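Local coordinates for uncharacterized protein YhfS (Escherichia coli, PDB 4J8L) that is of unknown function but carries covalently attached pyridoxal 5'-phosphate and probably acts as a PLP-dependent enzyme related to the class I and II aminotransferases, at residues A[143-148]-A[275-280]; A[262-267]-A[353-358]; A[267-272]-A[282-287]; A[288-293]-A[336-341]; A[300-305]-A[317-322]. One frame throughout, in Å; residues are numbered along the deposited sequence.

Contact 1 (A[143-148]-A[275-280])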
# COMPACT_ATOMS: atom_id res chain seq x y z
N THR A 143 -1.98 5.53 -2.77
CA THR A 143 -0.97 5.63 -3.82
C THR A 143 -1.59 6.17 -5.11
O THR A 143 -2.81 6.18 -5.27
CB THR A 143 -0.31 4.28 -4.13
OG1 THR A 143 -1.31 3.30 -4.43
CG2 THR A 143 0.53 3.82 -2.94
N ARG A 144 -0.73 6.61 -6.01
CA ARG A 144 -1.16 7.22 -7.27
C ARG A 144 -1.62 6.20 -8.31
O ARG A 144 -0.91 5.25 -8.64
CB ARG A 144 -0.03 8.07 -7.85
CG ARG A 144 0.50 9.15 -6.92
CD ARG A 144 -0.62 10.05 -6.42
NE ARG A 144 -0.12 11.23 -5.71
CZ ARG A 144 -0.88 12.09 -5.03
NH1 ARG A 144 -2.19 11.88 -4.93
NH2 ARG A 144 -0.33 13.14 -4.44
N GLN A 145 -2.80 6.44 -8.88
CA GLN A 145 -3.38 5.55 -9.88
C GLN A 145 -2.96 5.92 -11.29
O GLN A 145 -3.05 5.11 -12.22
CB GLN A 145 -4.90 5.58 -9.78
CG GLN A 145 -5.42 5.03 -8.46
CD GLN A 145 -6.82 5.51 -8.17
OE1 GLN A 145 -7.01 6.51 -7.48
NE2 GLN A 145 -7.82 4.82 -8.72
N GLN A 146 -2.51 7.16 -11.46
CA GLN A 146 -2.06 7.65 -12.75
C GLN A 146 -1.12 8.82 -12.48
O GLN A 146 -1.23 9.45 -11.43
CB GLN A 146 -3.26 8.07 -13.60
CG GLN A 146 -4.11 9.15 -12.96
CD GLN A 146 -5.43 9.33 -13.67
OE1 GLN A 146 -5.70 8.68 -14.68
NE2 GLN A 146 -6.26 10.22 -13.14
N PRO A 147 -0.19 9.08 -13.40
CA PRO A 147 0.89 10.06 -13.17
C PRO A 147 0.40 11.44 -12.78
O PRO A 147 1.05 12.12 -11.98
CB PRO A 147 1.59 10.13 -14.53
CG PRO A 147 1.31 8.84 -15.18
CD PRO A 147 -0.06 8.43 -14.72
N GLN A 148 -0.73 11.86 -13.33
CA GLN A 148 -1.25 13.20 -13.10
C GLN A 148 -1.94 13.40 -11.75
O GLN A 148 -2.29 14.53 -11.40
CB GLN A 148 -2.22 13.60 -14.21
CG GLN A 148 -3.45 12.72 -14.30
CD GLN A 148 -3.31 11.63 -15.35
OE1 GLN A 148 -2.28 10.93 -15.41
NE2 GLN A 148 -4.33 11.48 -16.19
N ASN A 275 4.96 7.19 -8.05
CA ASN A 275 4.16 6.17 -7.40
C ASN A 275 3.43 5.37 -8.47
O ASN A 275 2.41 5.81 -9.01
CB ASN A 275 3.18 6.78 -6.42
CG ASN A 275 3.76 6.88 -5.02
OD1 ASN A 275 4.42 7.86 -4.68
ND2 ASN A 275 3.53 5.84 -4.22
N ALA A 276 4.00 4.22 -8.81
CA ALA A 276 3.49 3.41 -9.91
C ALA A 276 3.42 1.91 -9.57
O ALA A 276 4.12 1.11 -10.18
CB ALA A 276 4.37 3.63 -11.14
N GLN A 277 2.58 1.52 -8.61
CA GLN A 277 1.79 2.43 -7.80
C GLN A 277 2.55 2.71 -6.50
O GLN A 277 2.35 3.75 -5.87
CB GLN A 277 0.40 1.85 -7.53
CG GLN A 277 -0.38 1.61 -8.82
CD GLN A 277 -1.85 1.34 -8.59
OE1 GLN A 277 -2.23 0.70 -7.61
NE2 GLN A 277 -2.70 1.83 -9.49
N SER A 278 3.44 1.80 -6.12
CA SER A 278 4.37 2.08 -5.03
C SER A 278 5.43 3.03 -5.57
O SER A 278 5.61 3.13 -6.78
CB SER A 278 5.02 0.79 -4.51
OG SER A 278 5.74 1.04 -3.30
N LYS A 279 6.12 3.73 -4.68
CA LYS A 279 7.11 4.70 -5.10
C LYS A 279 8.36 3.97 -5.61
O LYS A 279 9.02 3.25 -4.86
CB LYS A 279 7.42 5.67 -3.95
CG LYS A 279 8.19 6.93 -4.34
CD LYS A 279 8.17 7.92 -3.18
CE LYS A 279 9.06 9.12 -3.45
NZ LYS A 279 9.08 10.07 -2.29
N VAL A 280 8.65 4.15 -6.90
CA VAL A 280 9.70 3.43 -7.60
C VAL A 280 10.33 4.35 -8.65
O VAL A 280 9.87 5.48 -8.85
CB VAL A 280 9.14 2.20 -8.36
CG1 VAL A 280 8.57 1.18 -7.38
CG2 VAL A 280 8.09 2.63 -9.37
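R144 and N275 bring the two backbones closest, with their CA atoms 5.4 Å apart. The 143-148 loop, which follows strand 137-141, has no regular structure here. The other side is the end of strand 268-275 and the turn into strand 279-285, where the peptide bond between A276 and Q277 is cis and A276 N donates to S278 O. That turn presents the carbonyl of Q277 to the loop, and T143 covers it, with CB 3.2 Å from Q277 O and CG2 close by. The same oxygen receives a hydrogen bond of 2.9 Å from N275 ND2, at an N-H...O angle of 155° and nearly in the amide plane of N275. Next to it, the aliphatic root of R144 lies on N275, CG to CB 3.6 Å. The side chain of R144 bends at chi2 (-54°) and its end leads away, where NE donates to F4 O, NH1 donates to Y151 O, and the guanidinium makes a cation-pi contact with Y151. N275 OD1 accepts from L6 N. Q277 extends beyond CG and passes the carbonyl of R144, with NE2 3.8 Å from Q145 CA. The two carbonyl oxygens R144 O and N275 O stand 3.4 Å apart, two acceptors with no proton between them. Here the large PLP-binding part meets the C-terminal part through van der Waals contact. The polar ends find partners in their own turn, in the N-terminal residues F4 and L6, or elsewhere in the large part, at Q141, Y151 and P99, whereas R144 N is buried without a partner.

Contact 2 (A[262-267]-A[353-358])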
# COMPACT_ATOMS: atom_id res chain seq x y z
N GLY A 262 22.27 12.76 -13.67
CA GLY A 262 23.60 13.32 -13.86
C GLY A 262 24.34 12.67 -15.01
O GLY A 262 25.46 13.06 -15.32
N GLY A 263 23.72 11.68 -15.64
CA GLY A 263 24.29 11.05 -16.82
C GLY A 263 25.15 9.84 -16.57
O GLY A 263 26.02 9.51 -17.38
N ALA A 264 24.92 9.16 -15.45
CA ALA A 264 25.69 7.97 -15.10
C ALA A 264 25.55 6.85 -16.14
O ALA A 264 26.45 6.04 -16.31
CB ALA A 264 25.29 7.46 -13.71
N VAL A 265 24.42 6.83 -16.83
CA VAL A 265 24.17 5.81 -17.85
C VAL A 265 23.75 6.50 -19.14
O VAL A 265 22.58 6.86 -19.30
CB VAL A 265 23.08 4.82 -17.40
CG1 VAL A 265 22.86 3.75 -18.45
CG2 VAL A 265 23.46 4.18 -16.06
N PRO A 266 24.69 6.70 -20.08
CA PRO A 266 24.43 7.44 -21.32
C PRO A 266 23.25 6.90 -22.11
O PRO A 266 22.56 7.66 -22.79
CB PRO A 266 25.72 7.25 -22.12
CG PRO A 266 26.77 7.02 -21.08
CD PRO A 266 26.09 6.24 -19.99
N GLU A 267 23.00 5.59 -22.02
CA GLU A 267 21.92 4.96 -22.77
C GLU A 267 20.54 5.28 -22.19
O GLU A 267 19.52 4.95 -22.80
CB GLU A 267 22.14 3.44 -22.86
CG GLU A 267 23.38 3.01 -23.63
CD GLU A 267 24.64 2.98 -22.78
OE1 GLU A 267 24.59 3.32 -21.57
OE2 GLU A 267 25.70 2.62 -23.32
N ILE A 353 23.99 -3.22 -12.19
CA ILE A 353 23.17 -4.18 -12.93
C ILE A 353 22.65 -3.54 -14.21
O ILE A 353 22.65 -4.16 -15.28
CB ILE A 353 22.00 -4.70 -12.06
CG1 ILE A 353 22.54 -5.56 -10.92
CG2 ILE A 353 21.04 -5.52 -12.91
CD1 ILE A 353 21.46 -5.94 -9.91
N LEU A 354 22.23 -2.28 -14.12
CA LEU A 354 21.79 -1.54 -15.30
C LEU A 354 22.88 -1.47 -16.37
O LEU A 354 22.63 -1.78 -17.54
CB LEU A 354 21.38 -0.12 -14.92
CG LEU A 354 19.89 0.20 -14.87
CD1 LEU A 354 19.70 1.68 -14.58
CD2 LEU A 354 19.22 -0.18 -16.18
N ARG A 355 24.08 -1.05 -15.97
CA ARG A 355 25.18 -0.90 -16.92
C ARG A 355 25.62 -2.22 -17.53
O ARG A 355 25.85 -2.31 -18.74
CB ARG A 355 26.39 -0.23 -16.25
CG ARG A 355 26.22 1.26 -16.00
CD ARG A 355 27.29 1.78 -15.05
NE ARG A 355 27.45 3.22 -15.14
CZ ARG A 355 28.02 3.98 -14.22
NH1 ARG A 355 28.51 3.43 -13.11
NH2 ARG A 355 28.12 5.29 -14.40
N GLU A 356 25.76 -3.24 -16.69
CA GLU A 356 26.18 -4.55 -17.17
C GLU A 356 25.15 -5.16 -18.13
O GLU A 356 25.52 -5.79 -19.12
CB GLU A 356 26.45 -5.49 -16.00
CG GLU A 356 27.68 -5.13 -15.17
CD GLU A 356 27.89 -6.08 -14.01
OE1 GLU A 356 27.06 -7.00 -13.85
OE2 GLU A 356 28.87 -5.91 -13.27
N SER A 357 23.87 -4.97 -17.81
CA SER A 357 22.79 -5.48 -18.65
C SER A 357 22.79 -4.81 -20.02
O SER A 357 22.70 -5.48 -21.05
CB SER A 357 21.45 -5.30 -17.95
OG SER A 357 21.44 -6.01 -16.72
N ILE A 358 22.90 -3.48 -20.02
CA ILE A 358 22.97 -2.73 -21.28
C ILE A 358 24.18 -3.13 -22.13
O ILE A 358 24.09 -3.24 -23.37
CB ILE A 358 23.00 -1.20 -21.00
CG1 ILE A 358 21.65 -0.76 -20.44
CG2 ILE A 358 23.35 -0.42 -22.27
CD1 ILE A 358 21.68 0.60 -19.79
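A264 and R355 meet through one carbonyl: A264 O takes a hydrogen bond from R355 NH2 at 2.6 Å, with an N-H...O angle of 151°. A second, weak bond of 3.2 Å reaches the same oxygen from R355 NE. A264 O lies at the guanidinium edge and is held by one good and one weak donor. The arginine arrives there with its chain extended from CG to NE, and its CG passes 4.0 Å from V265 CG2. The loop approaches after G263, whose positive phi closes a Schellman motif at the end of helix 229-261. Beyond the polar pair the contact is apolar: V265 CG1 touches I358 CD1 at 3.6 Å. E267 bends at chi2 (85°), and its carboxylate carbon, CD, lies 3.7 Å from I358 CG2, so the charged group rests on a methyl. Within the 353-358 part of helix 347-360, I353 O is doubly satisfied, by S357 N and by S357 OG at 2.6 Å, the two donors coming from opposite faces of its plane. E356 forms a salt bridge with R352. The loop thus lies against helix 347-360, with A264 and V265 also touching its L351. From that helix L354 and I358 reach F285 of strand 279-285, while I353 and S357 pack on A297 of helix 290-299 and I358 on its V293.

Contact 3 (A[267-272]-A[282-287])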
# COMPACT_ATOMS: atom_id res chain seq x y z
N GLU A 267 23.00 5.59 -22.02
CA GLU A 267 21.92 4.96 -22.77
C GLU A 267 20.54 5.28 -22.19
O GLU A 267 19.52 4.95 -22.80
CB GLU A 267 22.14 3.44 -22.86
CG GLU A 267 23.38 3.01 -23.63
CD GLU A 267 24.64 2.98 -22.78
OE1 GLU A 267 24.59 3.32 -21.57
OE2 GLU A 267 25.70 2.62 -23.32
N VAL A 268 20.50 5.91 -21.02
CA VAL A 268 19.23 6.33 -20.42
C VAL A 268 18.79 7.72 -20.90
O VAL A 268 19.56 8.69 -20.83
CB VAL A 268 19.30 6.31 -18.87
CG1 VAL A 268 18.08 7.00 -18.25
CG2 VAL A 268 19.40 4.88 -18.38
N LYS A 269 17.57 7.79 -21.41
CA LYS A 269 17.00 9.03 -21.93
C LYS A 269 16.34 9.87 -20.82
O LYS A 269 16.46 11.09 -20.78
CB LYS A 269 15.97 8.70 -23.01
CG LYS A 269 15.25 9.89 -23.63
CD LYS A 269 14.34 9.43 -24.77
CE LYS A 269 13.68 10.60 -25.48
NZ LYS A 269 13.01 10.19 -26.75
N SER A 270 15.63 9.21 -19.91
CA SER A 270 14.99 9.94 -18.82
C SER A 270 14.79 9.04 -17.63
O SER A 270 14.74 7.82 -17.77
CB SER A 270 13.65 10.53 -19.27
OG SER A 270 12.68 9.52 -19.45
N ALA A 271 14.69 9.64 -16.45
CA ALA A 271 14.40 8.89 -15.24
C ALA A 271 13.57 9.75 -14.31
O ALA A 271 13.81 10.95 -14.20
CB ALA A 271 15.70 8.46 -14.55
N VAL A 272 12.59 9.15 -13.66
CA VAL A 272 11.75 9.88 -12.72
C VAL A 272 11.37 8.93 -11.59
O VAL A 272 11.35 7.71 -11.77
CB VAL A 272 10.48 10.44 -13.43
CG1 VAL A 272 9.57 9.31 -13.88
CG2 VAL A 272 9.72 11.40 -12.53
N ILE A 282 11.12 5.09 -12.66
CA ILE A 282 10.80 4.75 -14.04
C ILE A 282 11.95 5.20 -14.92
O ILE A 282 12.29 6.38 -14.97
CB ILE A 282 9.51 5.43 -14.51
CG1 ILE A 282 8.33 4.86 -13.72
CG2 ILE A 282 9.31 5.21 -16.00
CD1 ILE A 282 7.17 5.77 -13.67
N VAL A 283 12.56 4.24 -15.60
CA VAL A 283 13.76 4.50 -16.38
C VAL A 283 13.48 4.25 -17.86
O VAL A 283 13.06 3.16 -18.23
CB VAL A 283 14.91 3.61 -15.93
CG1 VAL A 283 16.15 3.89 -16.74
CG2 VAL A 283 15.19 3.83 -14.44
N GLU A 284 13.71 5.28 -18.67
CA GLU A 284 13.47 5.20 -20.11
C GLU A 284 14.79 5.26 -20.85
O GLU A 284 15.65 6.08 -20.54
CB GLU A 284 12.57 6.36 -20.55
CG GLU A 284 12.20 6.36 -22.04
CD GLU A 284 11.70 7.71 -22.52
OE1 GLU A 284 12.08 8.73 -21.92
OE2 GLU A 284 10.94 7.75 -23.51
N PHE A 285 14.94 4.39 -21.84
CA PHE A 285 16.15 4.34 -22.66
C PHE A 285 15.96 5.07 -23.98
O PHE A 285 14.84 5.25 -24.45
CB PHE A 285 16.55 2.88 -22.90
CG PHE A 285 16.68 2.09 -21.63
CD1 PHE A 285 17.78 2.26 -20.80
CD2 PHE A 285 15.69 1.20 -21.25
CE1 PHE A 285 17.89 1.55 -19.60
CE2 PHE A 285 15.80 0.49 -20.06
CZ PHE A 285 16.90 0.66 -19.24
N HIS A 286 17.07 5.48 -24.59
CA HIS A 286 17.03 6.15 -25.90
C HIS A 286 16.56 5.19 -26.98
O HIS A 286 15.86 5.58 -27.92
CB HIS A 286 18.41 6.68 -26.27
CG HIS A 286 18.82 7.90 -25.51
ND1 HIS A 286 18.29 9.15 -25.77
CD2 HIS A 286 19.73 8.08 -24.53
CE1 HIS A 286 18.84 10.04 -24.97
NE2 HIS A 286 19.72 9.42 -24.20
N GLN A 287 16.99 3.94 -26.86
CA GLN A 287 16.65 2.91 -27.84
C GLN A 287 15.68 1.93 -27.20
O GLN A 287 15.65 1.80 -25.97
CB GLN A 287 17.92 2.19 -28.29
CG GLN A 287 19.00 3.11 -28.81
CD GLN A 287 18.64 3.72 -30.15
OE1 GLN A 287 17.95 3.10 -30.96
NE2 GLN A 287 19.10 4.94 -30.38
O HOH W 1 19.30 3.30 -25.13
O HOH W 2 14.83 8.11 -28.46
O HOH W 3 11.27 8.18 -17.18
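K269 and H286 interlock at the open end of the antiparallel hairpin: K269 CB sits over the centre of the imidazole, 3.7 Å from the H286 ring centroid, in a CH-pi contact. K269 and S270 both face E284, a classic beta bulge, and E284 O accepts from both K269 N and S270 N. V268, paired with F285 just before the bulge, turns its CG2 into the notch between V283 CG1 and F285 CE1, 3.8 Å from the former. Beside the bulge K269 and E284 lie side by side, pointing the same way, with K269 CD 3.7 Å from E284 OE1. That oxygen accepts a hydrogen bond of 2.7 Å from S270 OG, met on its anti side. S270 OG can reach it because its chi1 of 71° sets it between the backbone N and the carbonyl carbon. A water joins S270 OG to I282 O. Farther along, V272 and I282 also lie side by side, V272 CG1 resting 3.9 Å from I282 CB. On one side of the sheet A271 and V283 pack on L260 of helix 229-261. Strand 279-285, with strand 268-275 at one edge, pairs at its other edge with strand 337-341.

Contact 4 (A[288-293]-A[336-341]). With NI (nickel (II) ion), chain B.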
# COMPACT_ATOMS: atom_id res chain seq x y z
N PRO A 288 14.88 1.25 -28.03
CA PRO A 288 13.86 0.31 -27.53
C PRO A 288 14.47 -1.01 -27.06
O PRO A 288 14.28 -2.04 -27.70
CB PRO A 288 12.97 0.09 -28.75
CG PRO A 288 13.87 0.32 -29.93
CD PRO A 288 14.77 1.45 -29.49
N ILE A 289 15.18 -0.95 -25.94
CA ILE A 289 15.93 -2.10 -25.43
C ILE A 289 15.40 -2.59 -24.09
O ILE A 289 16.04 -3.40 -23.43
CB ILE A 289 17.42 -1.74 -25.24
CG1 ILE A 289 17.56 -0.56 -24.29
CG2 ILE A 289 18.06 -1.44 -26.58
CD1 ILE A 289 19.01 -0.27 -23.86
N ALA A 290 14.21 -2.12 -23.70
CA ALA A 290 13.70 -2.40 -22.36
C ALA A 290 13.57 -3.89 -22.08
O ALA A 290 14.00 -4.35 -21.03
CB ALA A 290 12.36 -1.70 -22.15
N ALA A 291 12.99 -4.63 -23.02
CA ALA A 291 12.78 -6.06 -22.81
C ALA A 291 14.11 -6.80 -22.69
O ALA A 291 14.28 -7.65 -21.81
CB ALA A 291 11.93 -6.64 -23.91
N ARG A 292 15.06 -6.45 -23.56
CA ARG A 292 16.39 -7.05 -23.49
C ARG A 292 17.11 -6.71 -22.18
O ARG A 292 17.76 -7.56 -21.59
CB ARG A 292 17.25 -6.65 -24.69
CG ARG A 292 16.84 -7.36 -25.96
CD ARG A 292 17.48 -6.70 -27.17
NE ARG A 292 16.73 -5.53 -27.61
CZ ARG A 292 17.18 -4.68 -28.52
NH1 ARG A 292 18.38 -4.86 -29.07
NH2 ARG A 292 16.44 -3.63 -28.89
N VAL A 293 16.97 -5.47 -21.71
CA VAL A 293 17.60 -5.07 -20.46
C VAL A 293 17.01 -5.87 -19.30
O VAL A 293 17.73 -6.32 -18.41
CB VAL A 293 17.47 -3.55 -20.20
CG1 VAL A 293 17.83 -3.22 -18.75
CG2 VAL A 293 18.35 -2.77 -21.19
N CYS A 336 10.54 0.89 -24.39
CA CYS A 336 11.61 1.82 -24.04
C CYS A 336 11.87 2.01 -22.54
O CYS A 336 12.93 2.48 -22.15
CB CYS A 336 11.30 3.19 -24.63
SG CYS A 336 10.97 3.15 -26.42
N ALA A 337 10.89 1.68 -21.70
CA ALA A 337 11.01 2.03 -20.28
C ALA A 337 10.68 0.88 -19.34
O ALA A 337 9.92 -0.03 -19.71
CB ALA A 337 10.14 3.24 -19.96
N ILE A 338 11.24 0.93 -18.14
CA ILE A 338 11.05 -0.12 -17.15
C ILE A 338 10.79 0.50 -15.78
O ILE A 338 11.06 1.69 -15.57
CB ILE A 338 12.29 -1.02 -17.05
CG1 ILE A 338 13.51 -0.22 -16.59
CG2 ILE A 338 12.56 -1.68 -18.42
CD1 ILE A 338 14.71 -1.09 -16.19
N ARG A 339 10.26 -0.30 -14.86
CA ARG A 339 10.17 0.09 -13.45
C ARG A 339 11.28 -0.57 -12.65
O ARG A 339 11.60 -1.73 -12.87
CB ARG A 339 8.82 -0.32 -12.85
CG ARG A 339 7.66 0.60 -13.22
CD ARG A 339 6.36 0.15 -12.55
NE ARG A 339 5.87 -1.12 -13.09
CZ ARG A 339 4.75 -1.72 -12.71
NH1 ARG A 339 3.98 -1.17 -11.77
NH2 ARG A 339 4.39 -2.87 -13.26
N ILE A 340 11.86 0.18 -11.71
CA ILE A 340 12.83 -0.39 -10.78
C ILE A 340 12.43 -0.09 -9.34
O ILE A 340 12.29 1.08 -8.97
CB ILE A 340 14.25 0.15 -11.00
CG1 ILE A 340 14.74 -0.19 -12.41
CG2 ILE A 340 15.23 -0.47 -9.99
CD1 ILE A 340 16.12 0.37 -12.70
N ASN A 341 12.24 -1.14 -8.55
CA ASN A 341 12.03 -1.00 -7.11
C ASN A 341 13.28 -1.55 -6.44
O ASN A 341 13.51 -2.76 -6.46
CB ASN A 341 10.79 -1.78 -6.67
CG ASN A 341 10.42 -1.52 -5.22
OD1 ASN A 341 11.28 -1.25 -4.38
ND2 ASN A 341 9.12 -1.61 -4.92
NI NI B . 12.83 4.13 -27.18
O HOH W 4 12.29 5.80 -26.69
O HOH W 5 12.04 4.26 -29.09
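C336, lying beside P288, holds a nickel(II) ion through its sulfur, SG to the metal 2.2 Å. The contact belongs to a split beta-alpha-beta unit: strand 279-285 leads through helix 290-299 to the parallel strand 318-320, and strand 337-341 lies antiparallel between the two. P288 belongs to the link into that helix, and C336 comes just before the middle strand. Chi1 of C336, -54°, sets SG anti to the carbonyl carbon and turns it to the metal. One water binds the nickel at 2.1 Å; a second is modelled too close for its distance to be trusted. P288 CD lies 4.0 Å from the ion without binding it. P288 and C336 also touch a crystal neighbour. Deeper in, A290 at the first turn of the helix points at the strand. Its CB meets I338 CG2 at 3.7 Å and lies equally close to A337 N, so a single methyl fills the join between helix and strand. One turn on, V293 packs on F285 of strand 279-285, and from the strand side I338 packs on F319 of strand 318-320. I289 occupies the N-cap position. Near the helix start R292 NH2 donates to P288 O at 2.9 Å, from above the carbonyl plane. The R292 guanidinium carries I289 CG2 on one face, 3.6 Å above the plane and offset toward the rim.

Contact 5 (A[300-305]-A[317-322])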
# COMPACT_ATOMS: atom_id res chain seq x y z
N ARG A 300 21.60 -11.10 -13.71
CA ARG A 300 22.53 -10.44 -12.80
C ARG A 300 21.88 -10.13 -11.44
O ARG A 300 22.33 -9.25 -10.70
CB ARG A 300 23.09 -9.19 -13.47
CG ARG A 300 23.98 -9.55 -14.65
CD ARG A 300 24.30 -8.35 -15.51
NE ARG A 300 25.23 -8.73 -16.56
CZ ARG A 300 24.87 -9.30 -17.70
NH1 ARG A 300 23.59 -9.56 -17.95
NH2 ARG A 300 25.79 -9.61 -18.60
N GLY A 301 20.83 -10.87 -11.12
CA GLY A 301 20.27 -10.83 -9.77
C GLY A 301 19.01 -10.01 -9.55
O GLY A 301 18.41 -10.07 -8.46
N ALA A 302 18.59 -9.23 -10.54
CA ALA A 302 17.34 -8.48 -10.40
C ALA A 302 16.16 -9.44 -10.35
O ALA A 302 16.11 -10.41 -11.11
CB ALA A 302 17.17 -7.51 -11.56
N LEU A 303 15.20 -9.16 -9.47
CA LEU A 303 13.96 -9.93 -9.46
C LEU A 303 13.19 -9.63 -10.74
O LEU A 303 13.06 -8.48 -11.14
CB LEU A 303 13.11 -9.57 -8.25
CG LEU A 303 13.78 -9.75 -6.89
CD1 LEU A 303 12.75 -9.52 -5.78
CD2 LEU A 303 14.40 -11.13 -6.78
N PRO A 304 12.67 -10.68 -11.40
CA PRO A 304 11.99 -10.47 -12.68
C PRO A 304 10.47 -10.28 -12.58
O PRO A 304 9.84 -9.90 -13.56
CB PRO A 304 12.31 -11.77 -13.44
CG PRO A 304 12.38 -12.79 -12.37
CD PRO A 304 13.02 -12.09 -11.18
N TYR A 305 9.90 -10.55 -11.42
CA TYR A 305 8.48 -10.32 -11.18
C TYR A 305 8.29 -10.17 -9.69
O TYR A 305 9.15 -10.61 -8.92
CB TYR A 305 7.61 -11.47 -11.72
CG TYR A 305 8.17 -12.84 -11.46
CD1 TYR A 305 8.01 -13.45 -10.21
CD2 TYR A 305 8.87 -13.52 -12.44
CE1 TYR A 305 8.54 -14.72 -9.97
CE2 TYR A 305 9.40 -14.78 -12.20
CZ TYR A 305 9.24 -15.37 -10.97
OH TYR A 305 9.77 -16.63 -10.74
N PRO A 317 16.88 -5.98 -6.01
CA PRO A 317 16.00 -4.99 -6.65
C PRO A 317 15.12 -5.65 -7.70
O PRO A 317 15.55 -6.60 -8.36
CB PRO A 317 17.00 -4.04 -7.32
CG PRO A 317 18.18 -4.92 -7.64
CD PRO A 317 18.28 -5.87 -6.46
N LEU A 318 13.90 -5.14 -7.85
CA LEU A 318 12.99 -5.60 -8.90
C LEU A 318 13.18 -4.72 -10.13
O LEU A 318 13.06 -3.51 -10.03
CB LEU A 318 11.55 -5.50 -8.42
CG LEU A 318 10.40 -5.71 -9.41
CD1 LEU A 318 10.27 -7.17 -9.81
CD2 LEU A 318 9.11 -5.21 -8.76
N PHE A 319 13.49 -5.35 -11.27
CA PHE A 319 13.50 -4.68 -12.59
C PHE A 319 12.33 -5.31 -13.34
O PHE A 319 12.36 -6.52 -13.60
CB PHE A 319 14.79 -5.00 -13.36
CG PHE A 319 16.02 -4.21 -12.93
CD1 PHE A 319 16.37 -4.08 -11.60
CD2 PHE A 319 16.86 -3.68 -13.90
CE1 PHE A 319 17.53 -3.38 -11.24
CE2 PHE A 319 18.01 -2.98 -13.57
CZ PHE A 319 18.35 -2.84 -12.23
N TYR A 320 11.32 -4.51 -13.68
CA TYR A 320 10.02 -5.04 -14.10
C TYR A 320 9.44 -4.23 -15.24
O TYR A 320 9.82 -3.08 -15.46
CB TYR A 320 9.05 -5.00 -12.91
CG TYR A 320 7.85 -5.92 -13.00
CD1 TYR A 320 7.97 -7.21 -13.50
CD2 TYR A 320 6.60 -5.50 -12.56
CE1 TYR A 320 6.87 -8.06 -13.58
CE2 TYR A 320 5.49 -6.34 -12.63
CZ TYR A 320 5.63 -7.62 -13.14
OH TYR A 320 4.54 -8.46 -13.21
N ARG A 321 8.50 -4.83 -15.96
CA ARG A 321 7.74 -4.11 -16.98
C ARG A 321 6.89 -2.98 -16.37
O ARG A 321 6.71 -2.90 -15.16
CB ARG A 321 6.84 -5.09 -17.75
CG ARG A 321 5.85 -5.84 -16.86
CD ARG A 321 5.14 -6.95 -17.64
NE ARG A 321 3.92 -7.39 -16.97
CZ ARG A 321 3.80 -8.53 -16.28
NH1 ARG A 321 4.83 -9.35 -16.15
NH2 ARG A 321 2.64 -8.83 -15.71
N LEU A 322 6.38 -2.11 -17.23
CA LEU A 322 5.47 -1.05 -16.80
C LEU A 322 4.10 -1.61 -16.45
O LEU A 322 3.75 -2.73 -16.84
CB LEU A 322 5.33 -0.01 -17.92
CG LEU A 322 6.66 0.58 -18.42
CD1 LEU A 322 6.44 1.51 -19.60
CD2 LEU A 322 7.38 1.30 -17.28
O HOH W 6 11.18 -8.52 -15.51
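A302 points its methyl at F319, CB lying 3.5 Å from ring carbon CD1 and meeting the ring obliquely. One residue on, L303 and L318 form a single backbone bridge: L303 N donates to P317 O at 2.8 Å, and F319 N returns a 3.2 Å bond to L303 O. L318 starts away from the loop, but its end comes back, since chi2 of 72° places CD1 3.4 Å from L303 O and near Y305 C. The third pairing is aromatic against backbone. The Y320 ring turns its edge to P304 O, which lies 3.3 Å from CD1 near the ring plane, while Y305 CA meets the same ring obliquely, 3.7 Å from CE1. Over one face of that ring lies R321 CG, above its centre. G301, with positive phi, is the C-prime residue of the Schellman motif that ends helix 290-299, and the chain leaves there to run beside the strand. Strand 318-320 is an edge of the four-stranded sheet and pairs with strand 337-341, L318 with N341 and Y320 with R339. F319 packs on A297 and L294 of helix 290-299 and on V350 and I353 of helix 347-360.

From the N terminus, contact 1 opens first, in the loop after strand 137-141, and closes at the turn of the hairpin 268-275/279-285, joining the PLP-binding part to the C-terminal part. Contact 2 opens at 262-267 inside that span and closes on helix 347-360 beyond it, so the two cross. Contact 3 closes the hairpin itself; it crosses contact 1, nests inside contact 2 and shares E267 with it. Contact 4 follows contact 3 in series, also inside contact 2, tying helix 290-299 to strand 337-341, with contact 5 nested in turn inside contact 4 at strand 318-320. Contacts 2 to 5 thus hold the four-stranded sheet and its helices together, with contact 1 linking that unit to the rest.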